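Local coordinates for serpin-12 (Manduca sexta, PDB 6CJ7), which probably inhibits serine proteases as a member of the serpin family and controls the prophenoloxidase activation system in larval hemolymph, at residues Phe191-Gly196 against Ile377-Leu382; Pro217-Val222 against Leu240-Val245; Glu271-Ser276 against Phe353-Pro358. All coordinates share one frame; numbering follows the deposited sequence.

Interaction 1 of 3, residues Phe191-Gly196 against Ile377-Leu382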
loop_
_atom_site.group_PDB
_atom_site.type_symbol
_atom_site.label_atom_id
_atom_site.label_comp_id
_atom_site.label_asym_id
_atom_site.label_seq_id
_atom_site.Cartn_x
_atom_site.Cartn_y
_atom_site.Cartn_z
ATOM N N PHE A 191 5.702 -25.010 4.316
ATOM C CA PHE A 191 4.658 -24.039 4.590
ATOM C C PHE A 191 3.339 -24.703 4.208
ATOM O O PHE A 191 3.247 -25.313 3.139
ATOM C CB PHE A 191 4.900 -22.776 3.763
ATOM C CG PHE A 191 3.907 -21.675 4.000
ATOM C CD1 PHE A 191 2.662 -21.692 3.397
ATOM C CD2 PHE A 191 4.240 -20.599 4.807
ATOM C CE1 PHE A 191 1.758 -20.652 3.609
ATOM C CE2 PHE A 191 3.348 -19.574 5.030
ATOM C CZ PHE A 191 2.100 -19.589 4.426
ATOM N N THR A 192 2.336 -24.621 5.083
ATOM C CA THR A 192 1.050 -25.272 4.840
ATOM C C THR A 192 0.050 -24.219 4.394
ATOM O O THR A 192 -0.274 -23.303 5.157
ATOM C CB THR A 192 0.524 -25.997 6.079
ATOM O OG1 THR A 192 1.492 -26.957 6.523
ATOM C CG2 THR A 192 -0.789 -26.727 5.748
ATOM N N LEU A 193 -0.432 -24.353 3.166
ATOM C CA LEU A 193 -1.418 -23.422 2.650
ATOM C C LEU A 193 -2.784 -23.715 3.258
ATOM O O LEU A 193 -3.042 -24.805 3.775
ATOM C CB LEU A 193 -1.495 -23.512 1.126
ATOM C CG LEU A 193 -0.371 -22.923 0.268
ATOM C CD1 LEU A 193 0.873 -23.788 0.302
ATOM C CD2 LEU A 193 -0.866 -22.761 -1.163
ATOM N N ASN A 194 -3.658 -22.713 3.207
ATOM C CA ASN A 194 -5.055 -22.941 3.532
ATOM C C ASN A 194 -5.588 -24.074 2.667
ATOM O O ASN A 194 -5.387 -24.092 1.450
ATOM C CB ASN A 194 -5.860 -21.659 3.303
ATOM C CG ASN A 194 -7.259 -21.736 3.875
ATOM O OD1 ASN A 194 -7.528 -22.516 4.785
ATOM N ND2 ASN A 194 -8.156 -20.910 3.351
ATOM N N GLY A 195 -6.236 -25.035 3.303
ATOM C CA GLY A 195 -6.746 -26.193 2.614
ATOM C C GLY A 195 -5.877 -27.427 2.736
ATOM O O GLY A 195 -6.390 -28.543 2.586
ATOM N N GLY A 196 -4.580 -27.265 2.989
ATOM C CA GLY A 196 -3.719 -28.386 3.351
ATOM C C GLY A 196 -2.517 -28.637 2.459
ATOM O O GLY A 196 -1.644 -29.431 2.850
ATOM N N ILE A 377 -0.493 -12.965 3.238
ATOM C CA ILE A 377 0.440 -13.917 2.650
ATOM C C ILE A 377 -0.185 -15.300 2.784
ATOM O O ILE A 377 -0.132 -15.923 3.852
ATOM C CB ILE A 377 1.820 -13.851 3.311
ATOM C CG1 ILE A 377 2.313 -12.399 3.332
ATOM C CG2 ILE A 377 2.783 -14.791 2.609
ATOM C CD1 ILE A 377 2.825 -11.904 2.019
ATOM N N MET A 378 -0.796 -15.776 1.691
ATOM C CA MET A 378 -1.310 -17.138 1.587
ATOM C C MET A 378 -0.266 -18.132 1.116
ATOM O O MET A 378 -0.406 -19.330 1.384
ATOM C CB MET A 378 -2.498 -17.222 0.619
ATOM C CG MET A 378 -3.668 -16.320 0.938
ATOM S SD MET A 378 -4.272 -16.386 2.660
ATOM C CE MET A 378 -5.284 -17.930 2.726
ATOM N N ASP A 379 0.730 -17.676 0.371
ATOM C CA ASP A 379 1.703 -18.571 -0.252
ATOM C C ASP A 379 2.966 -17.764 -0.516
ATOM O O ASP A 379 3.039 -17.042 -1.515
ATOM C CB ASP A 379 1.147 -19.154 -1.561
ATOM C CG ASP A 379 2.071 -20.185 -2.197
ATOM O OD1 ASP A 379 3.245 -20.287 -1.777
ATOM O OD2 ASP A 379 1.622 -20.893 -3.133
ATOM N N PRO A 380 3.978 -17.857 0.349
ATOM C CA PRO A 380 5.177 -17.029 0.169
ATOM C C PRO A 380 6.047 -17.437 -1.011
ATOM O O PRO A 380 7.021 -16.729 -1.294
ATOM C CB PRO A 380 5.927 -17.219 1.497
ATOM C CG PRO A 380 5.533 -18.605 1.928
ATOM C CD PRO A 380 4.073 -18.728 1.534
ATOM N N THR A 381 5.747 -18.549 -1.692
ATOM C CA THR A 381 6.547 -18.985 -2.830
ATOM C C THR A 381 6.136 -18.307 -4.127
ATOM O O THR A 381 6.820 -18.477 -5.141
ATOM C CB THR A 381 6.457 -20.506 -3.011
ATOM O OG1 THR A 381 5.144 -20.877 -3.469
ATOM C CG2 THR A 381 6.749 -21.216 -1.701
ATOM N N LEU A 382 5.039 -17.558 -4.119
ATOM C CA LEU A 382 4.516 -16.910 -5.310
ATOM C C LEU A 382 4.722 -15.412 -5.198
ATOM O O LEU A 382 4.458 -14.816 -4.148
ATOM C CB LEU A 382 3.027 -17.224 -5.494
ATOM C CG LEU A 382 2.740 -18.709 -5.726
ATOM C CD1 LEU A 382 1.249 -18.984 -5.789
ATOM C CD2 LEU A 382 3.428 -19.192 -6.987
HETATM O O HOH W 1 -3.041 -20.490 1.657
#

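Interaction 2 of 3, residues Pro217-Val222 against Leu240-Val245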
loop_
_atom_site.group_PDB
_atom_site.type_symbol
_atom_site.label_atom_id
_atom_site.label_comp_id
_atom_site.label_asym_id
_atom_site.label_seq_id
_atom_site.Cartn_x
_atom_site.Cartn_y
_atom_site.Cartn_z
ATOM N N PRO A 217 -8.177 -10.322 21.577
ATOM C CA PRO A 217 -9.308 -9.896 20.731
ATOM C C PRO A 217 -9.155 -10.279 19.268
ATOM O O PRO A 217 -10.157 -10.285 18.538
ATOM C CB PRO A 217 -9.340 -8.369 20.912
ATOM C CG PRO A 217 -8.139 -8.017 21.730
ATOM C CD PRO A 217 -7.746 -9.239 22.477
ATOM N N ALA A 218 -7.946 -10.608 18.815
ATOM C CA ALA A 218 -7.713 -11.053 17.451
ATOM C C ALA A 218 -7.376 -12.533 17.344
ATOM O O ALA A 218 -7.297 -13.047 16.222
ATOM C CB ALA A 218 -6.581 -10.233 16.810
ATOM N N MET A 219 -7.182 -13.225 18.467
ATOM C CA MET A 219 -6.773 -14.630 18.495
ATOM C C MET A 219 -5.538 -14.860 17.621
ATOM O O MET A 219 -5.534 -15.682 16.699
ATOM C CB MET A 219 -7.917 -15.551 18.062
ATOM C CG MET A 219 -9.208 -15.387 18.850
ATOM S SD MET A 219 -10.251 -16.862 18.738
ATOM C CE MET A 219 -11.228 -16.506 17.270
ATOM N N ALA A 220 -4.473 -14.119 17.932
ATOM C CA ALA A 220 -3.319 -14.103 17.045
ATOM C C ALA A 220 -2.064 -13.719 17.816
ATOM O O ALA A 220 -2.125 -12.989 18.806
ATOM C CB ALA A 220 -3.533 -13.135 15.880
ATOM N N LYS A 221 -0.929 -14.219 17.338
ATOM C CA LYS A 221 0.371 -13.792 17.828
ATOM C C LYS A 221 0.861 -12.620 16.991
ATOM O O LYS A 221 0.561 -12.519 15.801
ATOM C CB LYS A 221 1.391 -14.928 17.754
ATOM C CG LYS A 221 1.149 -16.081 18.687
ATOM C CD LYS A 221 2.146 -17.185 18.371
ATOM C CE LYS A 221 1.967 -18.383 19.287
ATOM N NZ LYS A 221 3.063 -19.373 19.098
ATOM N N VAL A 222 1.636 -11.737 17.623
ATOM C CA VAL A 222 2.144 -10.522 16.997
ATOM C C VAL A 222 3.637 -10.414 17.282
ATOM O O VAL A 222 4.059 -10.590 18.427
ATOM C CB VAL A 222 1.422 -9.269 17.533
ATOM C CG1 VAL A 222 2.016 -7.993 16.922
ATOM C CG2 VAL A 222 -0.077 -9.356 17.268
ATOM N N LEU A 240 -3.942 -17.889 15.563
ATOM C CA LEU A 240 -3.808 -19.109 16.327
ATOM C C LEU A 240 -4.569 -20.241 15.637
ATOM O O LEU A 240 -5.364 -20.024 14.718
ATOM C CB LEU A 240 -4.313 -18.912 17.761
ATOM C CG LEU A 240 -3.715 -17.696 18.473
ATOM C CD1 LEU A 240 -4.388 -17.477 19.820
ATOM C CD2 LEU A 240 -2.211 -17.848 18.631
ATOM N N LYS A 241 -4.308 -21.474 16.098
ATOM C CA LYS A 241 -4.930 -22.655 15.504
ATOM C C LYS A 241 -6.444 -22.529 15.428
ATOM O O LYS A 241 -7.061 -23.016 14.476
ATOM C CB LYS A 241 -4.544 -23.893 16.312
ATOM C CG LYS A 241 -4.623 -23.690 17.830
ATOM C CD LYS A 241 -4.665 -25.020 18.580
ATOM C CE LYS A 241 -4.458 -24.833 20.079
ATOM N NZ LYS A 241 -5.708 -24.548 20.829
ATOM N N SER A 242 -7.057 -21.868 16.413
ATOM C CA SER A 242 -8.505 -21.733 16.503
ATOM C C SER A 242 -9.086 -20.758 15.490
ATOM O O SER A 242 -10.315 -20.624 15.431
ATOM C CB SER A 242 -8.889 -21.283 17.914
ATOM O OG SER A 242 -8.226 -20.075 18.255
ATOM N N SER A 243 -8.263 -20.078 14.697
ATOM C CA SER A 243 -8.760 -19.024 13.825
ATOM C C SER A 243 -8.116 -19.167 12.450
ATOM O O SER A 243 -7.412 -20.140 12.164
ATOM C CB SER A 243 -8.493 -17.645 14.440
ATOM O OG SER A 243 -9.121 -16.629 13.680
ATOM N N ASN A 244 -8.373 -18.179 11.594
ATOM C CA ASN A 244 -7.806 -18.134 10.255
ATOM C C ASN A 244 -7.555 -16.680 9.876
ATOM O O ASN A 244 -8.045 -15.749 10.523
ATOM C CB ASN A 244 -8.727 -18.805 9.237
ATOM C CG ASN A 244 -10.032 -18.067 9.077
ATOM O OD1 ASN A 244 -10.105 -17.062 8.374
ATOM N ND2 ASN A 244 -11.071 -18.550 9.749
ATOM N N VAL A 245 -6.800 -16.498 8.790
ATOM C CA VAL A 245 -6.243 -15.190 8.473
ATOM C C VAL A 245 -7.303 -14.208 7.990
ATOM O O VAL A 245 -7.150 -12.996 8.170
ATOM C CB VAL A 245 -5.098 -15.365 7.451
ATOM C CG1 VAL A 245 -5.627 -15.861 6.107
ATOM C CG2 VAL A 245 -4.306 -14.092 7.305
#

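Interaction 3 of 3, residues Glu271-Ser276 against Phe353-Pro358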
loop_
_atom_site.group_PDB
_atom_site.type_symbol
_atom_site.label_atom_id
_atom_site.label_comp_id
_atom_site.label_asym_id
_atom_site.label_seq_id
_atom_site.Cartn_x
_atom_site.Cartn_y
_atom_site.Cartn_z
ATOM N N GLU A 271 10.655 -17.818 13.078
ATOM C CA GLU A 271 10.865 -18.398 11.758
ATOM C C GLU A 271 9.930 -17.674 10.807
ATOM O O GLU A 271 8.706 -17.787 10.940
ATOM C CB GLU A 271 10.592 -19.899 11.743
ATOM C CG GLU A 271 11.527 -20.646 12.694
ATOM C CD GLU A 271 11.325 -22.153 12.699
ATOM O OE1 GLU A 271 10.611 -22.688 11.832
ATOM O OE2 GLU A 271 11.888 -22.813 13.593
ATOM N N LEU A 272 10.507 -16.932 9.862
ATOM C CA LEU A 272 9.744 -16.049 8.971
ATOM C C LEU A 272 10.082 -16.351 7.513
ATOM O O LEU A 272 11.231 -16.183 7.114
ATOM C CB LEU A 272 10.032 -14.575 9.307
ATOM C CG LEU A 272 9.228 -13.551 8.514
ATOM C CD1 LEU A 272 7.772 -13.572 8.947
ATOM C CD2 LEU A 272 9.817 -12.145 8.678
ATOM N N PRO A 273 9.121 -16.771 6.671
ATOM C CA PRO A 273 9.447 -17.023 5.263
ATOM C C PRO A 273 9.876 -15.745 4.559
ATOM O O PRO A 273 9.269 -14.681 4.713
ATOM C CB PRO A 273 8.131 -17.565 4.690
ATOM C CG PRO A 273 7.172 -17.655 5.784
ATOM C CD PRO A 273 7.675 -16.925 6.976
ATOM N N LYS A 274 10.949 -15.867 3.776
ATOM C CA LYS A 274 11.268 -14.852 2.784
ATOM C C LYS A 274 10.146 -14.758 1.768
ATOM O O LYS A 274 9.608 -15.783 1.332
ATOM C CB LYS A 274 12.560 -15.203 2.021
ATOM C CG LYS A 274 13.833 -15.073 2.785
ATOM C CD LYS A 274 14.943 -14.571 1.873
ATOM C CE LYS A 274 15.626 -15.691 1.123
ATOM N NZ LYS A 274 16.835 -15.183 0.414
ATOM N N PHE A 275 9.811 -13.534 1.356
ATOM C CA PHE A 275 8.844 -13.385 0.277
ATOM C C PHE A 275 9.086 -12.080 -0.464
ATOM O O PHE A 275 9.705 -11.146 0.051
ATOM C CB PHE A 275 7.398 -13.464 0.793
ATOM C CG PHE A 275 7.008 -12.356 1.724
ATOM C CD1 PHE A 275 6.552 -11.132 1.239
ATOM C CD2 PHE A 275 7.062 -12.542 3.094
ATOM C CE1 PHE A 275 6.189 -10.111 2.109
ATOM C CE2 PHE A 275 6.689 -11.540 3.964
ATOM C CZ PHE A 275 6.258 -10.314 3.482
ATOM N N SER A 276 8.596 -12.045 -1.694
ATOM C CA SER A 276 8.490 -10.810 -2.460
ATOM C C SER A 276 7.135 -10.840 -3.146
ATOM O O SER A 276 6.852 -11.777 -3.900
ATOM C CB SER A 276 9.629 -10.700 -3.482
ATOM O OG SER A 276 9.561 -9.474 -4.190
ATOM N N PHE A 353 7.378 -17.979 17.357
ATOM C CA PHE A 353 6.640 -17.342 16.270
ATOM C C PHE A 353 7.088 -17.995 14.969
ATOM O O PHE A 353 8.101 -17.612 14.379
ATOM C CB PHE A 353 6.861 -15.830 16.244
ATOM C CG PHE A 353 5.850 -15.082 15.412
ATOM C CD1 PHE A 353 5.931 -15.086 14.026
ATOM C CD2 PHE A 353 4.833 -14.348 16.015
ATOM C CE1 PHE A 353 5.007 -14.393 13.243
ATOM C CE2 PHE A 353 3.895 -13.651 15.231
ATOM C CZ PHE A 353 3.989 -13.676 13.847
ATOM N N ARG A 354 6.323 -18.981 14.514
ATOM C CA ARG A 354 6.667 -19.729 13.317
ATOM C C ARG A 354 5.570 -19.479 12.292
ATOM O O ARG A 354 4.454 -19.993 12.430
ATOM C CB ARG A 354 6.833 -21.210 13.639
ATOM C CG ARG A 354 6.698 -22.145 12.456
ATOM C CD ARG A 354 7.164 -23.508 12.834
ATOM N NE ARG A 354 6.359 -24.089 13.907
ATOM C CZ ARG A 354 6.712 -25.156 14.609
ATOM N NH1 ARG A 354 7.861 -25.764 14.342
ATOM N NH2 ARG A 354 5.924 -25.614 15.579
ATOM N N ALA A 355 5.892 -18.687 11.279
ATOM C CA ALA A 355 4.913 -18.287 10.268
ATOM C C ALA A 355 4.931 -19.259 9.088
ATOM O O ALA A 355 5.280 -18.903 7.962
ATOM C CB ALA A 355 5.185 -16.856 9.817
ATOM N N ASN A 356 4.557 -20.509 9.378
ATOM C CA ASN A 356 4.536 -21.595 8.403
ATOM C C ASN A 356 3.119 -21.903 7.930
ATOM O O ASN A 356 2.822 -23.033 7.516
ATOM C CB ASN A 356 5.205 -22.844 8.976
ATOM C CG ASN A 356 4.479 -23.405 10.192
ATOM O OD1 ASN A 356 3.492 -22.845 10.666
ATOM N ND2 ASN A 356 4.973 -24.525 10.700
ATOM N N LYS A 357 2.252 -20.908 8.027
ATOM C CA LYS A 357 0.863 -20.967 7.606
ATOM C C LYS A 357 0.471 -19.537 7.279
ATOM O O LYS A 357 1.220 -18.601 7.588
ATOM C CB LYS A 357 -0.030 -21.559 8.702
ATOM C CG LYS A 357 -0.076 -20.751 9.977
ATOM C CD LYS A 357 -0.957 -21.440 11.007
ATOM C CE LYS A 357 -0.946 -20.696 12.328
ATOM N NZ LYS A 357 -2.046 -21.153 13.225
ATOM N N PRO A 358 -0.675 -19.329 6.626
ATOM C CA PRO A 358 -1.028 -17.968 6.196
ATOM C C PRO A 358 -1.024 -16.938 7.329
ATOM O O PRO A 358 -1.447 -17.213 8.457
ATOM C CB PRO A 358 -2.435 -18.151 5.606
ATOM C CG PRO A 358 -2.391 -19.487 5.047
ATOM C CD PRO A 358 -1.576 -20.333 6.026
HETATM O O HOH W 2 10.029 -25.519 12.731
#

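Interaction 1 of 3, residues Phe191-Gly196 against Ile377-Leu382
P380 meets F191 tip to tip: its CD sits over the centre of the phenyl ring, 3.5 Å from the centroid and only 5° off the ring normal, a CH-pi contact. CG of the same proline lies over CD2 and CE2, 3.7 Å from F191 CD2. The flat aromatic face suits the stiff pyrrolidine ring, and F191 CG, anti to the backbone N (chi1 -178°), is directed into the contact. An alanine in place of F191 would probably leave the proline ring without its aromatic partner and open a gap beneath it. Beside the ring contact, L193 CD2 packs 3.7 Å from D379 OD2, and N194 CB lies 3.8 Å from M378 CE, at the end of a methionine chain bent at chi2 and chi3. A water bridges the backbones, accepting from N194 N and donating to M378 O. Farther out, D379 OD1 accepts from both T381 OG1 (2.6 Å) and T381 N (3.0 Å), the latter bond closing an Asx turn, while OD2 forms a salt bridge with K199. The contact thus joins the end of strand 187-192 to the loop after strand 370-377, with F203 of strand 198-215 against F191, and P273 and F275 of strand 265-282 against P380.

Interaction 2 of 3, residues Pro217-Val222 against Leu240-Val245
L240 lays its branched end over the backbone of M219: CG lies 3.2 Å from M219 O, and CD1 packs 3.6 Å from M219 C. Its CG is anti to the carbonyl carbon (chi1 -51°), and from there CD2 reaches 3.8 Å to K221 CG, where the two side chains cross at about a right angle. Leucine suits the place because both methyls find a surface, one on the peptide and one on the aliphatic part of a lysine whose extended chain carries NZ to the backbone O of Y352. The backbone of the same residue, L240, adds a nearly straight bond, L240 N to M219 O (2.9 Å, 174°). M219 and A220 together face H215 in a G1 beta bulge, where strand 198-215 turns back into strand 220-226; the bond from L240 ties the residue just before strand 220-226 to the loop leaving its antiparallel neighbour, strand 232-239. That loop makes a type I turn from L240 to S243, closed by S243 N donating to L240 O. Over the turn M219 spreads its flexible thioether at the surface, with SD 3.8 Å from S242 OG and CE 4.1 Å from S243 CB. One residue on, N244 occupies the N-cap of helix 245-251, its OD1 accepting from A247 N.

Interaction 3 of 3, residues Glu271-Ser276 against Phe353-Pro358
E271 and R354 pair as a parallel beta bridge between strands 265-282 and 351-354 of the serpin fold, the first of them also bonded to strand 198-215 through L272 and M204. The backbone grip is tight: E271 N donates to F353 O (2.9 Å, 170°), and A355 N returns a straight bond to E271 O (3.0 Å). Next to this pair the packing stays close and mostly apolar. A355 CB, small enough to lie against the strand, sits 3.8 Å from P273 CD and 4.3 Å from L272 CD1. P273, which has no N-H to offer, brings CG to within 3.1 Å of A355 O, a buried carbonyl for which the model contains no hydrogen-bond partner. A355 is also the centre of an inverse gamma turn that takes the chain out of its strand.

The opposite charges make the looser side. The E271 and R354 side chains run side by side, pointing the same way, yet their flat ends are turned 85° apart, and OE1 meets the aliphatic CD of the arginine, 3.7 Å away. OE1 also has a long, weak ion pair with R189. A water mediates instead of a direct bridge, donating to E271 OE1 and accepting from R354 NH1 (2.7 Å) in the guanidinium plane.

In the fold
Interactions 1 and 3 are near neighbours, their centres about 9 Å apart, while the centre of interaction 2 lies about 16 Å from that of interaction 1 and 15 Å from that of interaction 3. Along the chain, interaction 2 closes before interaction 3 opens, and both are nested within the loop closed by interaction 1. T192 N probably bonds to N356 O, and F191 packs on the K357-P358 backbone, joining interaction 1 to interaction 3. M378 SD touches V245 CG1 between interactions 1 and 2, and F353 CE2 packs against K221 O between interactions 2 and 3. Strand 198-215 borders all three, and the contacts together gather segments, some far apart in sequence, into one beta-rich part of the serpin fold.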